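PDB 6BHC: pseudopodium-enriched atypical kinase 1 from Homo sapiens, which adopts a protein kinase fold but is a pseudokinase that probably works in signalling through dimerization and scaffolding more than through catalysis. Local coordinates for residues D62-C65 and A71-Y74; F115-D120 and S241-A246; R178-L183 and E288-P293; L184-S189 and D408-Q413; N380-K385 and A416-D421. The protein carries 1 engineered substitution. All coordinates share one frame; numbering follows the deposited sequence. Where two conformers were deposited one is given.

Contact 1: residues D62-C65 and A71-Y74; sequences DKPC and AVYY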
# COMPACT_ATOMS: atom_id res chain seq x y z
N ASP A 62 21.26 -34.80 -12.39
CA ASP A 62 21.20 -36.21 -12.02
C ASP A 62 21.07 -36.42 -10.52
O ASP A 62 20.65 -37.51 -10.09
CB ASP A 62 22.44 -36.95 -12.54
CG ASP A 62 22.41 -37.14 -14.04
OD1 ASP A 62 21.31 -37.07 -14.63
OD2 ASP A 62 23.49 -37.38 -14.63
N LYS A 63 21.42 -35.42 -9.70
CA LYS A 63 21.09 -35.65 -8.31
C LYS A 63 19.66 -35.21 -8.02
O LYS A 63 19.16 -34.26 -8.63
CB LYS A 63 22.06 -34.91 -7.39
CG LYS A 63 21.93 -33.39 -7.41
CD LYS A 63 22.80 -32.75 -6.34
CE LYS A 63 22.41 -33.23 -4.95
NZ LYS A 63 23.26 -32.61 -3.89
N PRO A 64 18.97 -35.89 -7.10
CA PRO A 64 17.61 -35.47 -6.75
C PRO A 64 17.60 -34.10 -6.10
O PRO A 64 18.53 -33.72 -5.38
CB PRO A 64 17.15 -36.56 -5.77
CG PRO A 64 18.03 -37.73 -6.06
CD PRO A 64 19.35 -37.16 -6.45
N CYS A 65 16.54 -33.34 -6.37
CA CYS A 65 16.34 -32.06 -5.71
C CYS A 65 15.63 -32.20 -4.37
O CYS A 65 15.69 -31.27 -3.56
CB CYS A 65 15.56 -31.10 -6.62
SG CYS A 65 13.84 -31.59 -6.95
N ALA A 71 8.45 -40.56 -2.44
CA ALA A 71 8.94 -40.43 -3.81
C ALA A 71 10.27 -39.70 -3.81
O ALA A 71 10.74 -39.20 -2.79
CB ALA A 71 7.92 -39.69 -4.69
N VAL A 72 10.88 -39.65 -5.00
CA VAL A 72 12.07 -38.86 -5.26
C VAL A 72 11.71 -37.81 -6.30
O VAL A 72 10.85 -38.04 -7.16
CB VAL A 72 13.25 -39.74 -5.72
CG1 VAL A 72 12.98 -40.34 -7.10
CG2 VAL A 72 14.55 -38.96 -5.71
N TYR A 73 12.33 -36.64 -6.19
CA TYR A 73 12.00 -35.50 -7.03
C TYR A 73 13.19 -35.09 -7.88
O TYR A 73 14.33 -35.08 -7.42
CB TYR A 73 11.56 -34.30 -6.18
CG TYR A 73 10.19 -34.44 -5.57
CD1 TYR A 73 9.05 -34.04 -6.27
CD2 TYR A 73 10.02 -34.96 -4.30
CE1 TYR A 73 7.79 -34.16 -5.71
CE2 TYR A 73 8.77 -35.09 -3.73
CZ TYR A 73 7.66 -34.69 -4.44
OH TYR A 73 6.41 -34.81 -3.88
N TYR A 74 12.91 -34.72 -9.13
CA TYR A 74 13.92 -34.22 -10.06
C TYR A 74 13.36 -33.02 -10.80
O TYR A 74 12.25 -33.08 -11.33
CB TYR A 74 14.34 -35.30 -11.06
CG TYR A 74 15.14 -36.44 -10.47
CD1 TYR A 74 14.51 -37.56 -9.96
CD2 TYR A 74 16.53 -36.39 -10.44
CE1 TYR A 74 15.24 -38.61 -9.42
CE2 TYR A 74 17.27 -37.43 -9.91
CZ TYR A 74 16.62 -38.54 -9.40
OH TYR A 74 17.35 -39.57 -8.87
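With CG beside its backbone N and anti to its carbonyl carbon (chi1 -70°), Tyr74 lays one face of its ring against Pro64. The setting is the N-lobe of the kinase fold: residues 62-65 lead into strand 66-67, which pairs antiparallel with strand 71-78. Pro64 CA stands over the ring, 4.1 Å from the centroid of Tyr74, in a CH-pi contact. Farther out, Pro64 CG packs on Tyr74 CZ at 3.7 Å. Asp62 O meets the same ring near its plane, at the edge carbon CE2. Proline suits this position because its rigid ring offers a broad apolar surface, which also reaches Val72: Pro64 CB lies 3.5 Å from Val72 CG2. The Tyr74 hydroxyl bonds to Leu132 O. Exchanging Tyr74 for a leucine would probably strip Pro64 of its aromatic bed and leave Leu132 O without this donor. The backbones are joined where Cys65 N donates to Tyr73 O at 3.0 Å, with a bent N-H...O angle of 144°. Beside this bond, Cys65 SG rests 3.6 Å from Tyr73 CB.

Contact 2: residues F115-D120 and S241-A246; sequences FNIQQD and SNFSQA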
# COMPACT_ATOMS: atom_id res chain seq x y z
N PHE A 115 -2.87 -23.64 -0.74
CA PHE A 115 -1.49 -23.17 -0.76
C PHE A 115 -0.52 -24.16 -0.11
O PHE A 115 0.64 -24.25 -0.52
CB PHE A 115 -1.42 -21.81 -0.05
CG PHE A 115 -0.09 -21.13 -0.14
CD1 PHE A 115 0.32 -20.54 -1.33
CD2 PHE A 115 0.74 -21.04 0.97
CE1 PHE A 115 1.54 -19.89 -1.41
CE2 PHE A 115 1.96 -20.39 0.89
CZ PHE A 115 2.36 -19.82 -0.30
N ASN A 116 -0.99 -24.93 0.87
CA ASN A 116 -0.13 -25.81 1.65
C ASN A 116 -0.41 -27.29 1.39
O ASN A 116 0.01 -28.14 2.18
CB ASN A 116 -0.28 -25.50 3.14
CG ASN A 116 0.05 -24.06 3.47
OD1 ASN A 116 -0.83 -23.29 3.85
ND2 ASN A 116 1.31 -23.69 3.31
N ILE A 117 -1.10 -27.61 0.30
CA ILE A 117 -1.37 -28.99 -0.08
C ILE A 117 -0.86 -29.21 -1.49
O ILE A 117 -1.05 -28.35 -2.37
CB ILE A 117 -2.88 -29.33 0.04
CG1 ILE A 117 -3.34 -29.15 1.48
CG2 ILE A 117 -3.16 -30.75 -0.44
CD1 ILE A 117 -4.77 -29.56 1.73
N GLN A 118 -0.21 -30.35 -1.71
CA GLN A 118 0.48 -30.58 -2.97
C GLN A 118 -0.50 -30.66 -4.14
O GLN A 118 -1.53 -31.33 -4.05
CB GLN A 118 1.30 -31.87 -2.90
CG GLN A 118 2.13 -32.14 -4.14
CD GLN A 118 3.12 -33.27 -3.95
OE1 GLN A 118 2.77 -34.33 -3.43
NE2 GLN A 118 4.35 -33.05 -4.37
N GLN A 119 -0.16 -29.96 -5.22
CA GLN A 119 -0.90 -30.01 -6.47
C GLN A 119 -0.09 -30.77 -7.51
O GLN A 119 1.14 -30.85 -7.44
CB GLN A 119 -1.21 -28.60 -6.99
CG GLN A 119 -1.79 -27.65 -5.95
CD GLN A 119 -1.87 -26.22 -6.46
OE1 GLN A 119 -2.39 -25.96 -7.54
NE2 GLN A 119 -1.33 -25.29 -5.68
N ASP A 120 -0.79 -31.32 -8.50
CA ASP A 120 -0.15 -32.01 -9.61
C ASP A 120 -0.85 -31.62 -10.90
O ASP A 120 -2.03 -31.26 -10.91
CB ASP A 120 -0.17 -33.53 -9.42
CG ASP A 120 -1.56 -34.11 -9.52
OD1 ASP A 120 -1.99 -34.47 -10.64
OD2 ASP A 120 -2.24 -34.22 -8.47
N SER A 241 2.25 -33.47 1.67
CA SER A 241 2.25 -34.45 0.59
C SER A 241 2.10 -35.84 1.18
O SER A 241 1.96 -36.02 2.40
CB SER A 241 3.52 -34.35 -0.26
OG SER A 241 4.65 -34.78 0.48
N ASN A 242 2.13 -36.84 0.30
CA ASN A 242 2.03 -38.25 0.65
C ASN A 242 0.72 -38.57 1.35
O ASN A 242 0.66 -38.66 2.58
CB ASN A 242 3.21 -38.67 1.53
CG ASN A 242 3.30 -40.17 1.70
OD1 ASN A 242 2.56 -40.91 1.05
ND2 ASN A 242 4.20 -40.62 2.56
N PHE A 243 -0.34 -38.75 0.56
CA PHE A 243 -1.65 -39.14 1.06
C PHE A 243 -1.92 -40.63 0.89
O PHE A 243 -3.06 -41.03 0.65
CB PHE A 243 -2.74 -38.31 0.38
CG PHE A 243 -2.77 -36.88 0.81
CD1 PHE A 243 -1.84 -35.97 0.33
CD2 PHE A 243 -3.74 -36.43 1.69
CE1 PHE A 243 -1.87 -34.65 0.72
CE2 PHE A 243 -3.78 -35.11 2.09
CZ PHE A 243 -2.84 -34.21 1.61
N SER A 244 -0.88 -41.46 1.02
CA SER A 244 -1.05 -42.90 0.82
C SER A 244 -1.83 -43.54 1.96
O SER A 244 -2.50 -44.56 1.75
CB SER A 244 0.32 -43.57 0.69
OG SER A 244 1.10 -42.96 -0.32
N GLN A 245 -1.76 -42.97 3.16
CA GLN A 245 -2.46 -43.49 4.33
C GLN A 245 -3.73 -42.72 4.65
O GLN A 245 -4.33 -42.93 5.71
CB GLN A 245 -1.53 -43.48 5.55
CG GLN A 245 -0.15 -44.05 5.30
CD GLN A 245 -0.13 -45.57 5.33
OE1 GLN A 245 -0.39 -46.22 4.32
NE2 GLN A 245 0.20 -46.13 6.49
N ALA A 246 -4.16 -41.82 3.76
CA ALA A 246 -5.27 -40.93 4.06
C ALA A 246 -6.58 -41.70 4.15
O ALA A 246 -6.85 -42.60 3.35
CB ALA A 246 -5.37 -39.83 3.01
O HOH W 1 1.02 -35.88 -2.36
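Residues 241-246 hold the counterpart of the kinase DFG motif, to judge from the sequence: Asn242, Phe243 and Ser244 follow strand 237-240 in its place. They meet residues 115-120, the loop that joins helix 104-109 to strand 123-128. Ile117 and Phe243 form the apolar half. Their side chains lie roughly perpendicular, and Ile117 CG2 approaches Phe243 CZ obliquely at 4.0 Å. The polar half centres on Gln118. Its CG is anti to the backbone N (chi1 -176°) and the chain runs on extended, which carries OE1 to within 3.3 Å of Ser241 CB. A water donates to Gln118 OE1 at 2.6 Å and accepts from Asn242 N at 3.0 Å, linking side chain to backbone where no direct hydrogen bond crosses; it also lies at the edge of the Phe243 ring, in its plane. Glutamine suits the site because its long chain ends in both an acceptor, OE1, for the water and Lys89 NZ, and a donor, NE2, for Tyr73 OH. Ser241 OG is held by Asn208 O. Just ahead of the type I turn Phe243-Ala246, Asn242 OD1 accepts from Ser244 OG at 2.9 Å, nearly in line with the carbonyl. Phe243 also touches Arg108 of helix 104-109, consistent with the place of the DFG phenylalanine under the αC helix in DFG-in kinases.

Contact 3: residues R178-L183 and E288-P293; sequences RQVCLL and EMLHLP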
# COMPACT_ATOMS: atom_id res chain seq x y z
N ARG A 178 10.96 -19.46 15.88
CA ARG A 178 9.92 -18.70 15.20
C ARG A 178 9.61 -19.30 13.83
O ARG A 178 8.45 -19.38 13.43
CB ARG A 178 10.33 -17.23 15.06
CG ARG A 178 9.26 -16.37 14.41
CD ARG A 178 9.60 -14.88 14.43
NE ARG A 178 8.53 -14.09 13.83
CZ ARG A 178 7.49 -13.60 14.50
NH1 ARG A 178 7.39 -13.81 15.81
NH2 ARG A 178 6.56 -12.90 13.88
N GLN A 179 10.65 -19.74 13.11
CA GLN A 179 10.42 -20.45 11.85
C GLN A 179 9.61 -21.72 12.07
O GLN A 179 8.81 -22.10 11.21
CB GLN A 179 11.75 -20.78 11.17
CG GLN A 179 12.61 -19.59 10.81
CD GLN A 179 13.89 -20.00 10.11
OE1 GLN A 179 13.87 -20.45 8.96
NE2 GLN A 179 15.02 -19.86 10.79
N VAL A 180 9.82 -22.39 13.20
CA VAL A 180 9.04 -23.58 13.51
C VAL A 180 7.56 -23.23 13.64
O VAL A 180 6.69 -23.93 13.11
CB VAL A 180 9.58 -24.26 14.79
CG1 VAL A 180 8.61 -25.32 15.29
CG2 VAL A 180 10.94 -24.87 14.51
N CYS A 181 7.26 -22.13 14.34
CA CYS A 181 5.87 -21.69 14.46
C CYS A 181 5.27 -21.36 13.10
O CYS A 181 4.09 -21.64 12.84
CB CYS A 181 5.77 -20.49 15.40
SG CYS A 181 6.13 -20.85 17.13
N LEU A 182 6.06 -20.75 12.21
CA LEU A 182 5.55 -20.39 10.89
C LEU A 182 5.28 -21.63 10.04
O LEU A 182 4.29 -21.67 9.30
CB LEU A 182 6.53 -19.46 10.19
CG LEU A 182 6.44 -17.99 10.60
CD1 LEU A 182 7.60 -17.19 10.03
CD2 LEU A 182 5.11 -17.39 10.15
N LEU A 183 6.14 -22.64 10.13
CA LEU A 183 5.88 -23.88 9.41
C LEU A 183 4.68 -24.62 10.00
O LEU A 183 3.85 -25.15 9.26
CB LEU A 183 7.12 -24.78 9.43
CG LEU A 183 8.35 -24.22 8.71
CD1 LEU A 183 9.47 -25.25 8.69
CD2 LEU A 183 7.99 -23.78 7.29
N GLU A 288 9.78 -33.08 17.45
CA GLU A 288 10.81 -33.41 16.46
C GLU A 288 11.38 -32.17 15.80
O GLU A 288 12.59 -32.08 15.59
CB GLU A 288 10.23 -34.37 15.42
CG GLU A 288 9.85 -35.73 15.99
CD GLU A 288 9.29 -36.68 14.95
OE1 GLU A 288 8.59 -36.21 14.02
OE2 GLU A 288 9.54 -37.90 15.06
N MET A 289 10.53 -31.19 15.48
CA MET A 289 11.01 -29.94 14.91
C MET A 289 11.88 -29.16 15.88
O MET A 289 12.71 -28.35 15.45
CB MET A 289 9.84 -29.08 14.44
CG MET A 289 9.07 -29.68 13.28
SD MET A 289 7.79 -28.58 12.65
CE MET A 289 8.78 -27.24 12.00
N LEU A 290 11.72 -29.38 17.19
CA LEU A 290 12.58 -28.78 18.19
C LEU A 290 13.78 -29.66 18.53
O LEU A 290 14.36 -29.51 19.61
CB LEU A 290 11.77 -28.47 19.46
CG LEU A 290 10.67 -27.43 19.25
CD1 LEU A 290 9.89 -27.22 20.54
CD2 LEU A 290 11.25 -26.12 18.75
N HIS A 291 14.15 -30.57 17.63
CA HIS A 291 15.32 -31.44 17.79
C HIS A 291 15.20 -32.31 19.03
O HIS A 291 16.20 -32.63 19.68
CB HIS A 291 16.61 -30.63 17.80
CG HIS A 291 16.86 -29.88 16.53
ND1 HIS A 291 16.61 -28.53 16.40
CD2 HIS A 291 17.32 -30.30 15.33
CE1 HIS A 291 16.91 -28.15 15.17
NE2 HIS A 291 17.34 -29.20 14.50
N LEU A 292 13.99 -32.72 19.37
CA LEU A 292 13.73 -33.66 20.44
C LEU A 292 13.19 -34.96 19.86
O LEU A 292 12.56 -34.96 18.80
CB LEU A 292 12.73 -33.09 21.45
CG LEU A 292 13.09 -31.74 22.06
CD1 LEU A 292 11.94 -31.22 22.92
CD2 LEU A 292 14.37 -31.84 22.87
N PRO A 293 13.42 -36.09 20.52
CA PRO A 293 12.86 -37.35 20.02
C PRO A 293 11.35 -37.39 20.16
O PRO A 293 10.74 -36.59 20.87
CB PRO A 293 13.53 -38.41 20.90
CG PRO A 293 13.88 -37.69 22.16
CD PRO A 293 14.22 -36.28 21.74
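A single methyl group, CE of Met289, supplies the nearest approach to both Val180 and Leu183, so much of the contact turns on the tip of one flexible side chain. Val180 CG1 lies 3.8 Å from Met289 CE, and Leu183 CD1 is 3.9 Å from the same carbon. The chain of Met289 bends at its thioether (chi3 66°), which tucks CE between the two aliphatic residues one helical turn apart. Val180 and Met289 pass alongside, running opposite ways: Val180 CG1, anti to its own backbone N (chi1 168°), also comes within 4.0 Å of Met289 CB. A looser touch joins Val180 CG1 and Leu290 CD2 at 4.4 Å. With only an alanine at Val180 both branch methyls would be gone, and Met289 CE is likely to be left beside a gap, freer to turn.

The elements are helix 173-194 and the end of helix 277-289, by position the αE and αF helices of the kinase C-lobe. The second helix closes in a Schellman motif: His291 takes a positive phi of 60°, its N donates to Glu288 O at 3.0 Å, and Leu292 N bonds to Tyr287 O. Tyr176 OH, from the first helix, bonds to Met289 O, and His291 NE2 reaches Val162 O. Leu206, Leu184 and Val158 pack around Met289 as well. The side chains of Val180, Leu183, Met289 and Leu290 can therefore adhere only through close fit and the exclusion of water, with Tyr176 supplying a polar tie alongside.

Contact 4: residues L184-S189 and D408-Q413; sequences LLQLCS and DWLCAQ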
# COMPACT_ATOMS: atom_id res chain seq x y z
N LEU A 184 4.58 -24.66 11.33
CA LEU A 184 3.44 -25.32 11.97
C LEU A 184 2.14 -24.60 11.64
O LEU A 184 1.09 -25.25 11.52
CB LEU A 184 3.65 -25.39 13.48
CG LEU A 184 4.74 -26.34 13.99
CD1 LEU A 184 4.94 -26.18 15.49
CD2 LEU A 184 4.39 -27.78 13.64
N LEU A 185 2.18 -23.27 11.50
CA LEU A 185 0.98 -22.53 11.14
C LEU A 185 0.49 -22.91 9.75
O LEU A 185 -0.71 -23.05 9.52
CB LEU A 185 1.26 -21.03 11.22
CG LEU A 185 0.08 -20.10 10.95
CD1 LEU A 185 -1.03 -20.38 11.94
CD2 LEU A 185 0.50 -18.64 11.02
N GLN A 186 1.42 -23.07 8.80
CA GLN A 186 1.02 -23.50 7.46
C GLN A 186 0.49 -24.93 7.47
O GLN A 186 -0.44 -25.25 6.72
CB GLN A 186 2.21 -23.38 6.50
CG GLN A 186 2.75 -21.97 6.36
CD GLN A 186 3.90 -21.90 5.38
OE1 GLN A 186 3.75 -22.16 4.19
NE2 GLN A 186 5.08 -21.56 5.89
N LEU A 187 1.07 -25.79 8.31
CA LEU A 187 0.57 -27.16 8.42
C LEU A 187 -0.87 -27.17 8.92
O LEU A 187 -1.72 -27.89 8.38
CB LEU A 187 1.47 -27.98 9.35
CG LEU A 187 0.99 -29.40 9.66
CD1 LEU A 187 0.89 -30.23 8.40
CD2 LEU A 187 1.91 -30.07 10.68
N CYS A 188 -1.15 -26.38 9.96
CA CYS A 188 -2.52 -26.32 10.48
C CYS A 188 -3.49 -25.81 9.43
O CYS A 188 -4.63 -26.27 9.36
CB CYS A 188 -2.56 -25.45 11.74
SG CYS A 188 -1.63 -26.15 13.13
N SER A 189 -3.04 -24.87 8.60
CA SER A 189 -3.90 -24.36 7.53
C SER A 189 -4.27 -25.47 6.55
O SER A 189 -5.44 -25.61 6.17
CB SER A 189 -3.21 -23.20 6.80
OG SER A 189 -2.98 -22.12 7.68
N ASP A 408 3.56 -11.59 5.97
CA ASP A 408 2.60 -10.49 5.92
C ASP A 408 1.20 -11.01 5.60
O ASP A 408 0.21 -10.57 6.20
CB ASP A 408 3.03 -9.45 4.89
CG ASP A 408 4.39 -8.85 5.20
OD1 ASP A 408 4.76 -8.80 6.39
OD2 ASP A 408 5.07 -8.42 4.25
N TRP A 409 1.10 -11.93 4.65
CA TRP A 409 -0.19 -12.53 4.32
C TRP A 409 -0.77 -13.26 5.52
O TRP A 409 -1.93 -13.06 5.88
CB TRP A 409 -0.02 -13.47 3.12
CG TRP A 409 -1.24 -14.27 2.77
CD1 TRP A 409 -2.54 -13.96 3.04
CD2 TRP A 409 -1.27 -15.53 2.09
NE1 TRP A 409 -3.38 -14.94 2.57
CE2 TRP A 409 -2.62 -15.92 1.98
CE3 TRP A 409 -0.28 -16.36 1.56
CZ2 TRP A 409 -3.00 -17.10 1.35
CZ3 TRP A 409 -0.67 -17.54 0.94
CH2 TRP A 409 -2.02 -17.90 0.84
N LEU A 410 0.04 -14.11 6.16
CA LEU A 410 -0.45 -14.88 7.31
C LEU A 410 -0.87 -13.96 8.45
O LEU A 410 -1.85 -14.24 9.15
CB LEU A 410 0.62 -15.87 7.76
CG LEU A 410 1.10 -16.87 6.70
CD1 LEU A 410 2.16 -17.80 7.26
CD2 LEU A 410 -0.07 -17.66 6.14
N CYS A 411 -0.13 -12.87 8.66
CA CYS A 411 -0.51 -11.92 9.70
C CYS A 411 -1.83 -11.24 9.37
O CYS A 411 -2.65 -11.01 10.26
CB CYS A 411 0.60 -10.88 9.90
SG CYS A 411 0.29 -9.70 11.23
N ALA A 412 -2.04 -10.90 8.10
CA ALA A 412 -3.32 -10.33 7.69
C ALA A 412 -4.46 -11.32 7.89
O ALA A 412 -5.57 -10.93 8.29
CB ALA A 412 -3.26 -9.86 6.24
N GLN A 413 -4.22 -12.61 7.62
CA GLN A 413 -5.24 -13.62 7.86
C GLN A 413 -5.64 -13.66 9.32
O GLN A 413 -6.83 -13.79 9.65
CB GLN A 413 -4.74 -15.00 7.42
CG GLN A 413 -4.70 -15.24 5.93
CD GLN A 413 -4.45 -16.70 5.59
OE1 GLN A 413 -4.41 -17.08 4.42
NE2 GLN A 413 -4.29 -17.53 6.62
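Apolar contact comes first, and it depends on Leu410. Its CD1 meets Leu185 CD2 at 4.2 Å, the two leucines lying side by side but pointed contrary ways, and lies 4.3 Å from Gln186 CG. Leu410 has CG anti to its carbonyl carbon (chi1 -57°), with CD1 extending the chain outward to bridge the 8.7 Å between Leu185 CA and Leu410 CA. Leucine suits the place, as its branched end reaches far enough for a methyl to meet its partner across the helices. Trp355 packs against both Leu185 and Leu410 and so fills in the same interface.

The helices concerned belong to different parts of the chain. Helix 173-194 is the central αE helix of the kinase C-lobe, while helix 406-417 comes from the helices near the C-terminal end of the chain, which pack back on the lobe.

Polar interactions stay on the flanks. Gln186 gives only its aliphatic stem to Leu410; its amide faces strand 237-240 and the residues just before it, NE2 donating to Thr236 O and OE1 accepting from Leu238 N. Both ends of a buried amide are thereby satisfied, and its rotation is fixed.

Aromatic interactions anchor the second helix from another side. Trp409 stacks on the ring of Phe39, from helix 16-39, and meets Phe115 edge-to-face.

Contact 5: residues N380-K385 and A416-D421; sequences NWLDIK and AFATTD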
# COMPACT_ATOMS: atom_id res chain seq x y z
N ASN A 380 -9.24 -3.60 22.47
CA ASN A 380 -8.27 -2.53 22.28
C ASN A 380 -7.00 -3.05 21.63
O ASN A 380 -6.43 -2.39 20.75
CB ASN A 380 -7.95 -1.87 23.62
CG ASN A 380 -9.14 -1.14 24.22
OD1 ASN A 380 -10.11 -0.85 23.52
ND2 ASN A 380 -9.07 -0.86 25.51
N TRP A 381 -6.55 -4.24 22.03
CA TRP A 381 -5.38 -4.84 21.40
C TRP A 381 -5.63 -5.10 19.92
O TRP A 381 -4.75 -4.85 19.08
CB TRP A 381 -5.00 -6.14 22.12
CG TRP A 381 -3.78 -6.80 21.55
CD1 TRP A 381 -2.49 -6.63 21.96
CD2 TRP A 381 -3.74 -7.74 20.47
NE1 TRP A 381 -1.65 -7.41 21.19
CE2 TRP A 381 -2.40 -8.09 20.27
CE3 TRP A 381 -4.72 -8.31 19.64
CZ2 TRP A 381 -2.00 -8.99 19.29
CZ3 TRP A 381 -4.32 -9.20 18.67
CH2 TRP A 381 -2.97 -9.54 18.50
N LEU A 382 -6.82 -5.60 19.57
CA LEU A 382 -7.15 -5.86 18.18
C LEU A 382 -7.16 -4.58 17.35
O LEU A 382 -6.61 -4.53 16.25
CB LEU A 382 -8.50 -6.57 18.08
CG LEU A 382 -8.49 -8.10 18.15
CD1 LEU A 382 -9.91 -8.64 18.19
CD2 LEU A 382 -7.72 -8.68 16.97
N ASP A 383 -7.80 -3.53 17.88
CA ASP A 383 -7.92 -2.28 17.13
C ASP A 383 -6.55 -1.67 16.85
O ASP A 383 -6.31 -1.13 15.76
CB ASP A 383 -8.81 -1.30 17.89
CG ASP A 383 -10.23 -1.82 18.05
OD1 ASP A 383 -10.67 -2.64 17.22
OD2 ASP A 383 -10.91 -1.39 19.01
N ILE A 384 -5.63 -1.75 17.82
CA ILE A 384 -4.30 -1.19 17.63
C ILE A 384 -3.50 -2.02 16.63
O ILE A 384 -2.84 -1.48 15.74
CB ILE A 384 -3.57 -1.07 18.98
CG1 ILE A 384 -4.28 -0.06 19.88
CG2 ILE A 384 -2.12 -0.69 18.78
CD1 ILE A 384 -3.64 0.12 21.24
N LYS A 385 -3.55 -3.35 16.76
CA LYS A 385 -2.79 -4.21 15.86
C LYS A 385 -3.31 -4.12 14.43
O LYS A 385 -2.52 -4.14 13.48
CB LYS A 385 -2.84 -5.66 16.35
CG LYS A 385 -2.06 -5.89 17.64
CD LYS A 385 -0.56 -5.90 17.39
CE LYS A 385 -0.15 -7.09 16.55
NZ LYS A 385 1.33 -7.18 16.37
N ALA A 416 -7.55 -10.30 10.47
CA ALA A 416 -8.80 -10.06 9.75
C ALA A 416 -9.94 -10.90 10.32
O ALA A 416 -11.09 -10.43 10.40
CB ALA A 416 -8.63 -10.36 8.26
N PHE A 417 -9.66 -12.13 10.74
CA PHE A 417 -10.69 -13.05 11.18
C PHE A 417 -10.71 -13.28 12.69
O PHE A 417 -11.62 -13.96 13.18
CB PHE A 417 -10.53 -14.40 10.47
CG PHE A 417 -10.80 -14.34 9.00
CD1 PHE A 417 -9.79 -14.02 8.10
CD2 PHE A 417 -12.07 -14.60 8.50
CE1 PHE A 417 -10.04 -13.95 6.74
CE2 PHE A 417 -12.32 -14.54 7.15
CZ PHE A 417 -11.31 -14.22 6.27
N ALA A 418 -9.75 -12.73 13.43
CA ALA A 418 -9.76 -12.89 14.88
C ALA A 418 -10.84 -12.01 15.50
O ALA A 418 -11.15 -10.92 15.01
CB ALA A 418 -8.39 -12.53 15.46
N THR A 419 -11.42 -12.50 16.59
CA THR A 419 -12.41 -11.76 17.37
C THR A 419 -12.00 -11.80 18.83
O THR A 419 -11.11 -12.55 19.23
CB THR A 419 -13.82 -12.34 17.21
OG1 THR A 419 -13.88 -13.64 17.81
CG2 THR A 419 -14.21 -12.44 15.74
N THR A 420 -12.67 -10.98 19.64
CA THR A 420 -12.42 -11.01 21.07
C THR A 420 -12.77 -12.37 21.67
O THR A 420 -12.12 -12.82 22.61
CB THR A 420 -13.20 -9.90 21.78
OG1 THR A 420 -14.61 -10.09 21.57
CG2 THR A 420 -12.79 -8.54 21.23
N ASP A 421 -13.79 -13.03 21.12
CA ASP A 421 -14.16 -14.35 21.61
C ASP A 421 -13.10 -15.39 21.27
O ASP A 421 -12.77 -16.25 22.09
CB ASP A 421 -15.52 -14.77 21.04
CG ASP A 421 -16.01 -16.08 21.62
OD1 ASP A 421 -16.61 -16.06 22.71
OD2 ASP A 421 -15.81 -17.13 20.97
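Leu382 supplies the whole of one side of this contact, and its two branches divide the work. CD1 presses on the backbone of the turn, 3.8 Å from Thr419 C and 3.9 Å from Thr420 N. CD2 lies 4.2 Å from Ala418 CB, and alanine's small methyl fits here beside the leucine. Thr420 adds CG2, 4.2 Å from Leu382 CD1; its OG1 lies between the backbone N and the carbonyl carbon (chi1 61°), so that the methyl falls on the leucine side while the hydroxyl makes a weak hydrogen bond with Asn375.

The turn itself is set by helix ends. Helix 406-417 ends at Phe417, Ala418 being the first residue to leave helical torsions, and Thr419 is the N-cap of helix 420-430. Threonine suits the place, offering a short oxygen to an N-H of the first turn, which has no preceding turn to bond to. On helix 371-396, Lys385 CG lies 3.4 Å above the plane of the Trp381 ring, over its centre, and Asp383 forms a salt bridge with Arg21.

This is an inter-helix turn packed on helix 371-396. Leu423 of helix 420-430 packs on Trp381 and Leu382, Ala416 meets helix 16-39, and Val16 and Ile20 of the second subunit cover another side of helix 371-396, consistent with a part in the dimer.

Contacts 1 and 2 join directly through Tyr73 OH and Gln118 NE2, 2.8 Å apart, so the N-lobe strand 71-78 is tied to loop 115-120, which in turn packs on the DFG-like segment in the region that forms the nucleotide cleft of active kinases. Contact 2 reaches contact 4 by packing of Phe115 CD2 on Trp409 CZ3 at 3.8 Å. Contacts 3 and 4 use consecutive stretches, 178-183 and 184-189, of helix 173-194, and Met289 SD sits 3.6 Å from Leu184 CD2. Contact 4 passes to contact 5 along helix 406-417, their centres about 16 Å apart. Contact 5, beside the second subunit, is about 45 Å from contact 1, centre to centre.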